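Local coordinates for protein dihydrofolate reductase (PDB 4M7V) that probably catalyses the NADPH-dependent reduction of 7,8-dihydrofolate to 5,6,7,8-tetrahydrofolate, a key step of folate metabolism, and here holds NADP and an antifolate inhibitor, at residues 14-19 and 121-126; 30-35 and 160-165. All coordinates share one frame; numbering follows the deposited sequence.

Contact 1 of 2, residues 14-19 and 121-126. With RAR (5-(3,4-dimethoxy-5-{(1E)-3-oxo-3-[(1S)-1-propylphthalazin-2(1H)-yl]prop-1-en-1-yl}benzyl)pyrimidine-2,4-diamine), chain B.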
ATOM      1  N   TRP A  14      -1.825   1.668   3.034  1.00 27.61           N
ATOM      2  CA  TRP A  14      -0.617   1.768   3.841  1.00 27.36           C
ATOM      3  C   TRP A  14      -0.886   1.805   5.341  1.00 27.15           C
ATOM      4  O   TRP A  14      -2.005   2.070   5.790  1.00 27.62           O
ATOM      5  CB  TRP A  14       0.198   2.998   3.439  1.00 27.18           C
ATOM      6  CG  TRP A  14      -0.347   4.310   3.890  1.00 27.36           C
ATOM      7  CD1 TRP A  14       0.071   5.056   4.968  1.00 27.19           C
ATOM      8  CD2 TRP A  14      -1.387   5.057   3.263  1.00 27.43           C
ATOM      9  NE1 TRP A  14      -0.658   6.226   5.045  1.00 27.39           N
ATOM     10  CE2 TRP A  14      -1.552   6.252   4.012  1.00 27.50           C
ATOM     11  CE3 TRP A  14      -2.195   4.837   2.144  1.00 27.84           C
ATOM     12  CZ2 TRP A  14      -2.502   7.219   3.667  1.00 28.35           C
ATOM     13  CZ3 TRP A  14      -3.144   5.799   1.802  1.00 28.75           C
ATOM     14  CH2 TRP A  14      -3.290   6.975   2.564  1.00 29.80           C
ATOM     15  N   ALA A  15       0.150   1.510   6.110  1.00 26.68           N
ATOM     16  CA  ALA A  15       0.097   1.679   7.544  1.00 26.82           C
ATOM     17  C   ALA A  15       1.126   2.747   7.923  1.00 26.87           C
ATOM     18  O   ALA A  15       2.224   2.775   7.375  1.00 26.90           O
ATOM     19  CB  ALA A  15       0.364   0.366   8.253  1.00 26.53           C
ATOM     20  N   GLN A  16       0.765   3.639   8.834  1.00 26.80           N
ATOM     21  CA  GLN A  16       1.679   4.697   9.265  1.00 27.26           C
ATOM     22  C   GLN A  16       1.495   4.976  10.767  1.00 26.61           C
ATOM     23  O   GLN A  16       0.432   4.719  11.301  1.00 25.94           O
ATOM     24  CB  GLN A  16       1.438   5.987   8.468  1.00 27.01           C
ATOM     25  CG  GLN A  16       0.097   6.629   8.823  1.00 26.64           C
ATOM     26  CD  GLN A  16      -0.028   8.060   8.347  1.00 27.80           C
ATOM     27  OE1 GLN A  16      -0.387   8.327   7.192  1.00 29.10           O
ATOM     28  NE2 GLN A  16       0.257   8.993   9.237  1.00 27.17           N
ATOM     29  N   ASP A  17       2.525   5.503  11.428  1.00 26.96           N
ATOM     30  CA  ASP A  17       2.385   5.954  12.809  1.00 27.01           C
ATOM     31  C   ASP A  17       1.915   7.413  12.794  1.00 27.48           C
ATOM     32  O   ASP A  17       1.587   7.934  11.728  1.00 27.35           O
ATOM     33  CB  ASP A  17       3.693   5.774  13.602  1.00 27.30           C
ATOM     34  CG  ASP A  17       4.784   6.772  13.215  1.00 28.30           C
ATOM     35  OD1 ASP A  17       4.642   7.526  12.232  1.00 27.39           O
ATOM     36  OD2 ASP A  17       5.813   6.788  13.912  1.00 28.69           O
ATOM     37  N   GLU A  18       1.891   8.063  13.959  1.00 28.83           N
ATOM     38  CA  GLU A  18       1.334   9.421  14.069  1.00 30.48           C
ATOM     39  C   GLU A  18       2.207  10.499  13.421  1.00 30.49           C
ATOM     40  O   GLU A  18       1.766  11.633  13.233  1.00 32.23           O
ATOM     41  CB  GLU A  18       1.099   9.782  15.534  1.00 31.47           C
ATOM     42  CG  GLU A  18       0.474   8.663  16.333  1.00 32.54           C
ATOM     43  CD  GLU A  18      -0.698   9.115  17.217  1.00 37.88           C
ATOM     44  OE1 GLU A  18      -1.787   9.417  16.658  1.00 32.43           O
ATOM     45  OE2 GLU A  18      -0.528   9.140  18.467  1.00 32.05           O
ATOM     46  N   GLN A  19       3.435  10.131  13.074  1.00 29.85           N
ATOM     47  CA  GLN A  19       4.375  11.044  12.424  1.00 31.10           C
ATOM     48  C   GLN A  19       4.332  10.910  10.909  1.00 31.73           C
ATOM     49  O   GLN A  19       4.950  11.696  10.199  1.00 32.98           O
ATOM     50  CB  GLN A  19       5.807  10.777  12.894  1.00 31.01           C
ATOM     51  CG  GLN A  19       5.980  10.738  14.389  1.00 31.02           C
ATOM     52  CD  GLN A  19       7.290  10.105  14.799  1.00 32.16           C
ATOM     53  OE1 GLN A  19       8.086  10.732  15.512  1.00 33.77           O
ATOM     54  NE2 GLN A  19       7.527   8.858  14.366  1.00 28.83           N
ATOM     55  N   LEU A 121      -8.606   5.000  -0.863  1.00 34.68           N
ATOM     56  CA  LEU A 121      -7.464   4.928   0.045  1.00 33.08           C
ATOM     57  C   LEU A 121      -7.821   4.090   1.267  1.00 32.78           C
ATOM     58  O   LEU A 121      -8.849   4.333   1.923  1.00 32.89           O
ATOM     59  CB  LEU A 121      -7.024   6.318   0.490  1.00 33.52           C
ATOM     60  CG  LEU A 121      -6.641   7.304  -0.615  1.00 34.29           C
ATOM     61  CD1 LEU A 121      -6.068   8.588  -0.022  1.00 33.36           C
ATOM     62  CD2 LEU A 121      -5.650   6.668  -1.585  1.00 34.02           C
ATOM     63  N   TYR A 122      -6.979   3.098   1.560  1.00 30.75           N
ATOM     64  CA  TYR A 122      -7.042   2.394   2.831  1.00 30.39           C
ATOM     65  C   TYR A 122      -5.811   2.702   3.662  1.00 30.49           C
ATOM     66  O   TYR A 122      -4.684   2.436   3.238  1.00 29.95           O
ATOM     67  CB  TYR A 122      -7.126   0.888   2.652  1.00 30.49           C
ATOM     68  CG  TYR A 122      -8.199   0.400   1.725  1.00 33.44           C
ATOM     69  CD1 TYR A 122      -7.871  -0.128   0.491  1.00 34.26           C
ATOM     70  CD2 TYR A 122      -9.535   0.429   2.096  1.00 33.86           C
ATOM     71  CE1 TYR A 122      -8.843  -0.601  -0.362  1.00 34.12           C
ATOM     72  CE2 TYR A 122     -10.514  -0.050   1.253  1.00 34.62           C
ATOM     73  CZ  TYR A 122     -10.157  -0.562   0.022  1.00 35.81           C
ATOM     74  OH  TYR A 122     -11.108  -1.036  -0.838  1.00 37.43           O
ATOM     75  N   ARG A 123      -6.026   3.217   4.863  1.00 29.44           N
ATOM     76  CA  ARG A 123      -4.927   3.563   5.737  1.00 28.44           C
ATOM     77  C   ARG A 123      -5.137   2.977   7.123  1.00 29.18           C
ATOM     78  O   ARG A 123      -6.249   3.040   7.680  1.00 29.85           O
ATOM     79  CB  ARG A 123      -4.792   5.076   5.813  1.00 28.05           C
ATOM     80  CG  ARG A 123      -3.922   5.561   6.942  1.00 29.39           C
ATOM     81  CD  ARG A 123      -3.683   7.059   6.834  1.00 30.16           C
ATOM     82  NE  ARG A 123      -4.699   7.851   7.522  1.00 30.51           N
ATOM     83  CZ  ARG A 123      -4.514   9.117   7.888  1.00 31.16           C
ATOM     84  NH1 ARG A 123      -3.351   9.709   7.634  1.00 29.25           N
ATOM     85  NH2 ARG A 123      -5.466   9.778   8.539  1.00 32.40           N
ATOM     86  N   THR A 124      -4.079   2.386   7.677  1.00 28.36           N
ATOM     87  CA  THR A 124      -4.074   2.075   9.094  1.00 27.54           C
ATOM     88  C   THR A 124      -3.339   3.187   9.849  1.00 27.38           C
ATOM     89  O   THR A 124      -2.150   3.375   9.669  1.00 26.76           O
ATOM     90  CB  THR A 124      -3.415   0.734   9.367  1.00 27.10           C
ATOM     91  OG1 THR A 124      -4.079  -0.268   8.594  1.00 28.91           O
ATOM     92  CG2 THR A 124      -3.487   0.376  10.844  1.00 25.96           C
ATOM     93  N   MET A 125      -4.051   3.938  10.682  1.00 28.37           N
ATOM     94  CA  MET A 125      -3.400   4.922  11.538  1.00 27.25           C
ATOM     95  C   MET A 125      -3.007   4.262  12.853  1.00 26.41           C
ATOM     96  O   MET A 125      -3.848   3.783  13.589  1.00 26.79           O
ATOM     97  CB  MET A 125      -4.313   6.140  11.763  1.00 27.59           C
ATOM     98  CG  MET A 125      -3.703   7.274  12.619  1.00 30.58           C
ATOM     99  SD  MET A 125      -2.293   8.161  11.857  1.00 32.15           S
ATOM    100  CE  MET A 125      -2.812   8.034  10.194  1.00 26.96           C
ATOM    101  N   ILE A 126      -1.718   4.204  13.133  1.00 26.22           N
ATOM    102  CA  ILE A 126      -1.259   3.600  14.376  1.00 27.15           C
ATOM    103  C   ILE A 126      -0.917   4.696  15.361  1.00 27.61           C
ATOM    104  O   ILE A 126      -0.046   5.522  15.092  1.00 27.89           O
ATOM    105  CB  ILE A 126      -0.037   2.699  14.162  1.00 26.57           C
ATOM    106  CG1 ILE A 126      -0.283   1.729  12.998  1.00 27.19           C
ATOM    107  CG2 ILE A 126       0.287   1.975  15.443  1.00 25.84           C
ATOM    108  CD1 ILE A 126       0.930   0.826  12.658  1.00 27.60           C
TER
HETATM  109  N01 RAR B 200       1.103  -1.265   2.068  0.58 27.68           N
HETATM  110  C02 RAR B 200       0.880  -1.786   3.380  0.58 28.22           C
HETATM  111  C03 RAR B 200       1.800  -2.569   3.964  0.58 29.16           C
HETATM  112  C04 RAR B 200       3.047  -2.907   3.211  0.58 29.82           C
HETATM  113  C05 RAR B 200       3.759  -4.097   3.766  0.58 31.66           C
HETATM  114  C06 RAR B 200       5.072  -3.979   4.279  0.58 32.37           C
HETATM  115  C07 RAR B 200       5.729  -5.082   4.756  0.58 33.55           C
HETATM  116  O08 RAR B 200       7.018  -4.975   5.229  0.58 33.92           O
HETATM  117  C09 RAR B 200       7.773  -3.879   4.866  0.58 34.26           C
HETATM  118  C10 RAR B 200       5.057  -6.406   4.742  0.58 33.87           C
HETATM  119  O11 RAR B 200       5.696  -7.492   5.258  0.58 34.54           O
HETATM  120  C12 RAR B 200       5.958  -7.532   6.615  0.58 34.44           C
HETATM  121  C13 RAR B 200       3.786  -6.522   4.246  0.58 34.33           C
HETATM  122  C14 RAR B 200       3.125  -7.857   4.138  0.58 36.04           C
HETATM  123  C15 RAR B 200       2.816  -8.567   5.247  0.58 37.28           C
HETATM  124  C16 RAR B 200       2.920 -10.039   5.237  0.58 39.60           C
HETATM  125  N17 RAR B 200       1.814 -10.776   4.718  0.58 41.12           N
HETATM  126  N18 RAR B 200       0.795 -10.054   3.937  0.58 39.91           N
HETATM  127  C19 RAR B 200      -0.536 -10.680   3.912  0.58 42.69           C
HETATM  128  C20 RAR B 200       1.668 -12.205   5.017  0.58 42.05           C
HETATM  129  C21 RAR B 200       1.886 -12.722   6.397  0.58 40.87           C
HETATM  130  C22 RAR B 200       0.686 -12.874   7.256  0.58 40.69           C
HETATM  131  C23 RAR B 200      -0.227 -11.706   7.364  0.58 40.83           C
HETATM  132  C24 RAR B 200       0.556 -12.902   4.244  0.58 42.38           C
HETATM  133  C25 RAR B 200      -0.508 -12.194   3.787  0.58 43.16           C
HETATM  134  C26 RAR B 200      -1.584 -12.878   3.184  0.58 45.60           C
HETATM  135  C27 RAR B 200      -1.541 -14.296   3.029  0.58 45.87           C
HETATM  136  C28 RAR B 200      -0.441 -15.029   3.514  0.58 47.40           C
HETATM  137  C29 RAR B 200       0.599 -14.382   4.115  0.58 45.52           C
HETATM  138  O30 RAR B 200       3.785 -10.565   5.931  0.58 40.28           O
HETATM  139  C31 RAR B 200       3.126  -5.387   3.743  0.58 32.66           C
HETATM  140  C32 RAR B 200       1.555  -3.070   5.239  0.58 29.12           C
HETATM  141  N33 RAR B 200       0.382  -2.772   5.893  0.58 28.81           N
HETATM  142  C34 RAR B 200      -0.554  -1.959   5.292  0.58 28.03           C
HETATM  143  N35 RAR B 200      -1.757  -1.634   5.980  0.58 28.38           N
HETATM  144  N36 RAR B 200      -0.332  -1.475   4.067  0.58 27.97           N
HETATM  145  O   HOH W   1      -4.370  -0.160   5.667  1.00 30.74           O
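W14 enters a parallel pairing with segment 121-126 through its backbone: its N donates to Y122 O at 3.0 Å, and its O accepts from T124 N at 2.8 Å. The two short strand axes approach to 4.7 Å and are inclined by 23°. The W14 indole lies across the R123 chain. R123 CB sits over the face of the six-membered ring, 3.9 Å from its centroid, while L121 CD1 reaches the ring edge. W14 CG stands between its own N and carbonyl carbon (chi1 74°), the rotation that lays the indole along the sheet face it shares with Q16 and R123. A15, on the other face, packs its CB against T124 CB and also touches the RAR diaminopyrimidine. A water accepting from RAR N35 donates to W14 O and T124 OG1, and T124 OG1 is also hydrogen-bonded to D35 OD1. Q16 repeats the ladder, its N donating to T124 O and its O accepting from I126 N. Its amide is fixed at both ends: OE1 takes W14 NE1 at 3.0 Å in the carbonyl plane, on a lone pair, with the N-H...O nearly straight (178°), and NE2 gives to D17 O. R123 NH1 adds a weak bond to OE1, although the stronger polar partner of this arginine is E165. M125 CE lies against the amide, 3.3 Å from Q16 CD. At D17, OD1 accepts from Q19 N, an Asx turn. Strand 10-16 thus runs beside 120-126, whose other neighbour is the antiparallel strand 162-169, and A15 and T124 pack on helix 33-43 through D35 and F38, beside the inhibitor.

Contact 2 of 2, residues 30-35 and 160-165. With RAR (5-(3,4-dimethoxy-5-{(1E)-3-oxo-3-[(1S)-1-propylphthalazin-2(1H)-yl]prop-1-en-1-yl}benzyl)pyrimidine-2,4-diamine), chain B.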
ATOM      1  N   TRP A  30       7.268  -1.312  13.336  1.00 32.99           N
ATOM      2  CA  TRP A  30       6.401  -1.817  14.386  1.00 33.20           C
ATOM      3  C   TRP A  30       6.020  -3.240  14.022  1.00 34.19           C
ATOM      4  O   TRP A  30       6.237  -3.666  12.890  1.00 34.25           O
ATOM      5  CB  TRP A  30       5.140  -0.955  14.508  1.00 31.75           C
ATOM      6  CG  TRP A  30       4.470  -0.838  13.189  1.00 30.37           C
ATOM      7  CD1 TRP A  30       3.711  -1.786  12.565  1.00 29.97           C
ATOM      8  CD2 TRP A  30       4.545   0.274  12.295  1.00 29.30           C
ATOM      9  NE1 TRP A  30       3.302  -1.325  11.340  1.00 29.18           N
ATOM     10  CE2 TRP A  30       3.799  -0.065  11.151  1.00 29.01           C
ATOM     11  CE3 TRP A  30       5.164   1.529  12.358  1.00 29.60           C
ATOM     12  CZ2 TRP A  30       3.652   0.814  10.075  1.00 29.35           C
ATOM     13  CZ3 TRP A  30       5.017   2.405  11.285  1.00 29.27           C
ATOM     14  CH2 TRP A  30       4.272   2.040  10.160  1.00 29.31           C
ATOM     15  N   HIS A  31       5.440  -3.966  14.965  1.00 37.04           N
ATOM     16  CA  HIS A  31       4.753  -5.201  14.627  1.00 42.13           C
ATOM     17  C   HIS A  31       3.310  -5.052  15.073  1.00 39.19           C
ATOM     18  O   HIS A  31       3.025  -4.727  16.222  1.00 39.64           O
ATOM     19  CB  HIS A  31       5.410  -6.430  15.266  1.00 46.40           C
ATOM     20  CG  HIS A  31       4.963  -7.723  14.655  1.00 56.02           C
ATOM     21  ND1 HIS A  31       4.581  -8.819  15.406  1.00 58.90           N
ATOM     22  CD2 HIS A  31       4.808  -8.087  13.358  1.00 63.26           C
ATOM     23  CE1 HIS A  31       4.226  -9.803  14.598  1.00 58.46           C
ATOM     24  NE2 HIS A  31       4.353  -9.383  13.346  1.00 60.65           N
ATOM     25  N   LEU A  32       2.400  -5.254  14.140  1.00 37.60           N
ATOM     26  CA  LEU A  32       0.987  -5.096  14.418  1.00 35.95           C
ATOM     27  C   LEU A  32       0.254  -6.083  13.547  1.00 35.87           C
ATOM     28  O   LEU A  32      -0.188  -5.731  12.451  1.00 34.63           O
ATOM     29  CB  LEU A  32       0.508  -3.668  14.143  1.00 34.55           C
ATOM     30  CG  LEU A  32      -0.959  -3.377  14.522  1.00 36.65           C
ATOM     31  CD1 LEU A  32      -1.186  -3.607  16.030  1.00 31.44           C
ATOM     32  CD2 LEU A  32      -1.373  -1.962  14.104  1.00 29.32           C
ATOM     33  N   PRO A  33       0.139  -7.335  14.029  1.00 39.14           N
ATOM     34  CA  PRO A  33      -0.410  -8.438  13.223  1.00 38.83           C
ATOM     35  C   PRO A  33      -1.786  -8.124  12.633  1.00 36.32           C
ATOM     36  O   PRO A  33      -2.020  -8.528  11.500  1.00 37.46           O
ATOM     37  CB  PRO A  33      -0.472  -9.607  14.220  1.00 38.96           C
ATOM     38  CG  PRO A  33       0.557  -9.285  15.238  1.00 38.63           C
ATOM     39  CD  PRO A  33       0.593  -7.793  15.357  1.00 38.44           C
ATOM     40  N   ASN A  34      -2.653  -7.395  13.340  1.00 35.62           N
ATOM     41  CA  ASN A  34      -3.983  -7.076  12.787  1.00 37.44           C
ATOM     42  C   ASN A  34      -3.919  -6.288  11.490  1.00 34.96           C
ATOM     43  O   ASN A  34      -4.752  -6.464  10.602  1.00 34.21           O
ATOM     44  CB  ASN A  34      -4.831  -6.289  13.787  1.00 35.75           C
ATOM     45  CG  ASN A  34      -5.308  -7.143  14.932  1.00 40.26           C
ATOM     46  OD1 ASN A  34      -5.307  -8.372  14.839  1.00 39.55           O
ATOM     47  ND2 ASN A  34      -5.713  -6.502  16.033  1.00 37.89           N
ATOM     48  N   ASP A  35      -2.936  -5.400  11.393  1.00 34.87           N
ATOM     49  CA  ASP A  35      -2.789  -4.594  10.196  1.00 33.89           C
ATOM     50  C   ASP A  35      -2.449  -5.474   8.990  1.00 34.20           C
ATOM     51  O   ASP A  35      -3.023  -5.298   7.913  1.00 33.72           O
ATOM     52  CB  ASP A  35      -1.723  -3.511  10.381  1.00 31.72           C
ATOM     53  CG  ASP A  35      -1.309  -2.891   9.064  1.00 30.27           C
ATOM     54  OD1 ASP A  35      -2.149  -2.196   8.448  1.00 29.12           O
ATOM     55  OD2 ASP A  35      -0.165  -3.136   8.632  1.00 29.68           O
ATOM     56  N   TYR A 160      -0.865  -1.684  20.132  1.00 30.96           N
ATOM     57  CA  TYR A 160      -0.999  -0.269  19.812  1.00 30.66           C
ATOM     58  C   TYR A 160      -2.410   0.089  19.348  1.00 30.28           C
ATOM     59  O   TYR A 160      -2.973  -0.543  18.430  1.00 29.58           O
ATOM     60  CB  TYR A 160       0.009   0.147  18.719  1.00 30.20           C
ATOM     61  CG  TYR A 160       1.452  -0.234  18.975  1.00 30.06           C
ATOM     62  CD1 TYR A 160       2.200   0.409  19.947  1.00 32.00           C
ATOM     63  CD2 TYR A 160       2.063  -1.238  18.240  1.00 31.79           C
ATOM     64  CE1 TYR A 160       3.519   0.063  20.192  1.00 31.31           C
ATOM     65  CE2 TYR A 160       3.375  -1.599  18.470  1.00 31.17           C
ATOM     66  CZ  TYR A 160       4.100  -0.945  19.447  1.00 31.89           C
ATOM     67  OH  TYR A 160       5.418  -1.290  19.682  1.00 32.31           O
ATOM     68  N   ALA A 161      -2.977   1.103  19.992  1.00 29.95           N
ATOM     69  CA  ALA A 161      -4.228   1.703  19.533  1.00 29.59           C
ATOM     70  C   ALA A 161      -4.116   2.059  18.052  1.00 27.87           C
ATOM     71  O   ALA A 161      -3.094   2.589  17.616  1.00 27.41           O
ATOM     72  CB  ALA A 161      -4.562   2.948  20.364  1.00 28.60           C
ATOM     73  N   HIS A 162      -5.145   1.740  17.278  1.00 27.49           N
ATOM     74  CA  HIS A 162      -5.086   2.037  15.865  1.00 27.76           C
ATOM     75  C   HIS A 162      -6.485   2.084  15.258  1.00 28.26           C
ATOM     76  O   HIS A 162      -7.469   1.705  15.903  1.00 28.85           O
ATOM     77  CB  HIS A 162      -4.184   1.019  15.115  1.00 27.48           C
ATOM     78  CG  HIS A 162      -4.574  -0.418  15.301  1.00 28.45           C
ATOM     79  ND1 HIS A 162      -4.326  -1.114  16.466  1.00 29.30           N
ATOM     80  CD2 HIS A 162      -5.181  -1.293  14.461  1.00 29.06           C
ATOM     81  CE1 HIS A 162      -4.773  -2.353  16.340  1.00 30.69           C
ATOM     82  NE2 HIS A 162      -5.297  -2.487  15.135  1.00 30.25           N
ATOM     83  N   ASP A 163      -6.547   2.567  14.018  1.00 28.03           N
ATOM     84  CA  ASP A 163      -7.786   2.775  13.281  1.00 29.48           C
ATOM     85  C   ASP A 163      -7.584   2.426  11.818  1.00 29.07           C
ATOM     86  O   ASP A 163      -6.534   2.746  11.250  1.00 28.43           O
ATOM     87  CB  ASP A 163      -8.250   4.239  13.383  1.00 29.79           C
ATOM     88  CG  ASP A 163      -8.860   4.568  14.731  1.00 29.39           C
ATOM     89  OD1 ASP A 163      -9.949   4.022  15.028  1.00 29.36           O
ATOM     90  OD2 ASP A 163      -8.252   5.357  15.483  1.00 27.86           O
ATOM     91  N   TYR A 164      -8.597   1.811  11.211  1.00 29.25           N
ATOM     92  CA  TYR A 164      -8.612   1.544   9.778  1.00 28.49           C
ATOM     93  C   TYR A 164      -9.533   2.529   9.078  1.00 29.47           C
ATOM     94  O   TYR A 164     -10.742   2.544   9.320  1.00 31.06           O
ATOM     95  CB  TYR A 164      -9.059   0.107   9.484  1.00 28.76           C
ATOM     96  CG  TYR A 164      -8.311  -0.931  10.284  1.00 29.35           C
ATOM     97  CD1 TYR A 164      -7.036  -1.328   9.917  1.00 29.74           C
ATOM     98  CD2 TYR A 164      -8.878  -1.504  11.420  1.00 29.71           C
ATOM     99  CE1 TYR A 164      -6.342  -2.273  10.655  1.00 30.22           C
ATOM    100  CE2 TYR A 164      -8.193  -2.444  12.163  1.00 29.22           C
ATOM    101  CZ  TYR A 164      -6.928  -2.821  11.775  1.00 30.09           C
ATOM    102  OH  TYR A 164      -6.237  -3.746  12.511  1.00 31.81           O
ATOM    103  N   GLU A 165      -8.960   3.329   8.192  1.00 28.56           N
ATOM    104  CA  GLU A 165      -9.695   4.369   7.508  1.00 29.55           C
ATOM    105  C   GLU A 165      -9.777   4.124   6.003  1.00 32.33           C
ATOM    106  O   GLU A 165      -8.809   3.670   5.381  1.00 31.64           O
ATOM    107  CB  GLU A 165      -9.044   5.720   7.781  1.00 28.45           C
ATOM    108  CG  GLU A 165      -8.790   5.954   9.239  1.00 28.38           C
ATOM    109  CD  GLU A 165      -8.012   7.207   9.491  1.00 30.51           C
ATOM    110  OE1 GLU A 165      -8.047   7.704  10.643  1.00 31.74           O
ATOM    111  OE2 GLU A 165      -7.359   7.708   8.551  1.00 29.79           O
TER
HETATM  112  N01 RAR B 200       1.103  -1.265   2.068  0.58 27.68           N
HETATM  113  C02 RAR B 200       0.880  -1.786   3.380  0.58 28.22           C
HETATM  114  C03 RAR B 200       1.800  -2.569   3.964  0.58 29.16           C
HETATM  115  C04 RAR B 200       3.047  -2.907   3.211  0.58 29.82           C
HETATM  116  C05 RAR B 200       3.759  -4.097   3.766  0.58 31.66           C
HETATM  117  C06 RAR B 200       5.072  -3.979   4.279  0.58 32.37           C
HETATM  118  C07 RAR B 200       5.729  -5.082   4.756  0.58 33.55           C
HETATM  119  O08 RAR B 200       7.018  -4.975   5.229  0.58 33.92           O
HETATM  120  C09 RAR B 200       7.773  -3.879   4.866  0.58 34.26           C
HETATM  121  C10 RAR B 200       5.057  -6.406   4.742  0.58 33.87           C
HETATM  122  O11 RAR B 200       5.696  -7.492   5.258  0.58 34.54           O
HETATM  123  C12 RAR B 200       5.958  -7.532   6.615  0.58 34.44           C
HETATM  124  C13 RAR B 200       3.786  -6.522   4.246  0.58 34.33           C
HETATM  125  C14 RAR B 200       3.125  -7.857   4.138  0.58 36.04           C
HETATM  126  C15 RAR B 200       2.816  -8.567   5.247  0.58 37.28           C
HETATM  127  C16 RAR B 200       2.920 -10.039   5.237  0.58 39.60           C
HETATM  128  N17 RAR B 200       1.814 -10.776   4.718  0.58 41.12           N
HETATM  129  N18 RAR B 200       0.795 -10.054   3.937  0.58 39.91           N
HETATM  130  C19 RAR B 200      -0.536 -10.680   3.912  0.58 42.69           C
HETATM  131  C20 RAR B 200       1.668 -12.205   5.017  0.58 42.05           C
HETATM  132  C21 RAR B 200       1.886 -12.722   6.397  0.58 40.87           C
HETATM  133  C22 RAR B 200       0.686 -12.874   7.256  0.58 40.69           C
HETATM  134  C23 RAR B 200      -0.227 -11.706   7.364  0.58 40.83           C
HETATM  135  C24 RAR B 200       0.556 -12.902   4.244  0.58 42.38           C
HETATM  136  C25 RAR B 200      -0.508 -12.194   3.787  0.58 43.16           C
HETATM  137  C26 RAR B 200      -1.584 -12.878   3.184  0.58 45.60           C
HETATM  138  C27 RAR B 200      -1.541 -14.296   3.029  0.58 45.87           C
HETATM  139  C28 RAR B 200      -0.441 -15.029   3.514  0.58 47.40           C
HETATM  140  C29 RAR B 200       0.599 -14.382   4.115  0.58 45.52           C
HETATM  141  O30 RAR B 200       3.785 -10.565   5.931  0.58 40.28           O
HETATM  142  C31 RAR B 200       3.126  -5.387   3.743  0.58 32.66           C
HETATM  143  C32 RAR B 200       1.555  -3.070   5.239  0.58 29.12           C
HETATM  144  N33 RAR B 200       0.382  -2.772   5.893  0.58 28.81           N
HETATM  145  C34 RAR B 200      -0.554  -1.959   5.292  0.58 28.03           C
HETATM  146  N35 RAR B 200      -1.757  -1.634   5.980  0.58 28.38           N
HETATM  147  N36 RAR B 200      -0.332  -1.475   4.067  0.58 27.97           N
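No backbone hydrogen bond joins the loop and first helical turn of 30-35 to 160-165; the nearest CA pairs are L32 with Y160 at 7.5 Å and D35 with Y164 at 8.5 Å, so the segments meet through side chains. L32 occupies the N-cap position, and its O accepts from D35 N as the helix begins at P33. The leucine points at H162, and with its CG anti to the backbone N (chi1 -175°) both methyls reach the imidazole. CD2 lies over the ring centre, 3.8 Å from the centroid and 10° off the normal, a CH-pi contact, while CD1 sits near CE1. The imidazole has polar partners in its own segment: ND1 points to Y160 O at a separation so short that its length is doubtful at 2.30 Å resolution, and NE2 makes a weak bond to Y164 OH at 3.1 Å. That hydroxyl packs against the helix start, 3.2 Å from N34 CB. At the other end the Y160 ring turns its edge to H31 O, 3.9 Å from CE2, and W30 CB touches the same carbon. D35 lies on the pocket side, where OD1 accepts from RAR N35 at 2.6 Å and also bonds T124 OG1; OD2 lies 2.8 Å from RAR N33. A helical carboxylate facing the 2-amino group and adjacent ring nitrogen of a diaminopyrimidine is the hallmark of antifolate binding in the dihydrofolate reductase fold, and here the start of its helix packs on strand 162-169.

In the fold
From the N terminus, strand 10-16 supplies the first half of contact 1, and the loop into helix 33-43 the first half of contact 2. The chain then builds the strands and helices of the cofactor-binding side before strand 120-126 returns to close contact 1. After strand 144-151, segment 160-165 closes contact 2, so the two closures cross rather than nest. Their centres lie about 8 Å apart. Strands 120-126 and 162-169 are sheet neighbours, and the R123 NH2 to E165 OE2 salt bridge (2.8 Å) ties them. I126 packs on W30. Together the contacts bring the sheet and helix 33-43 to the same RAR molecule.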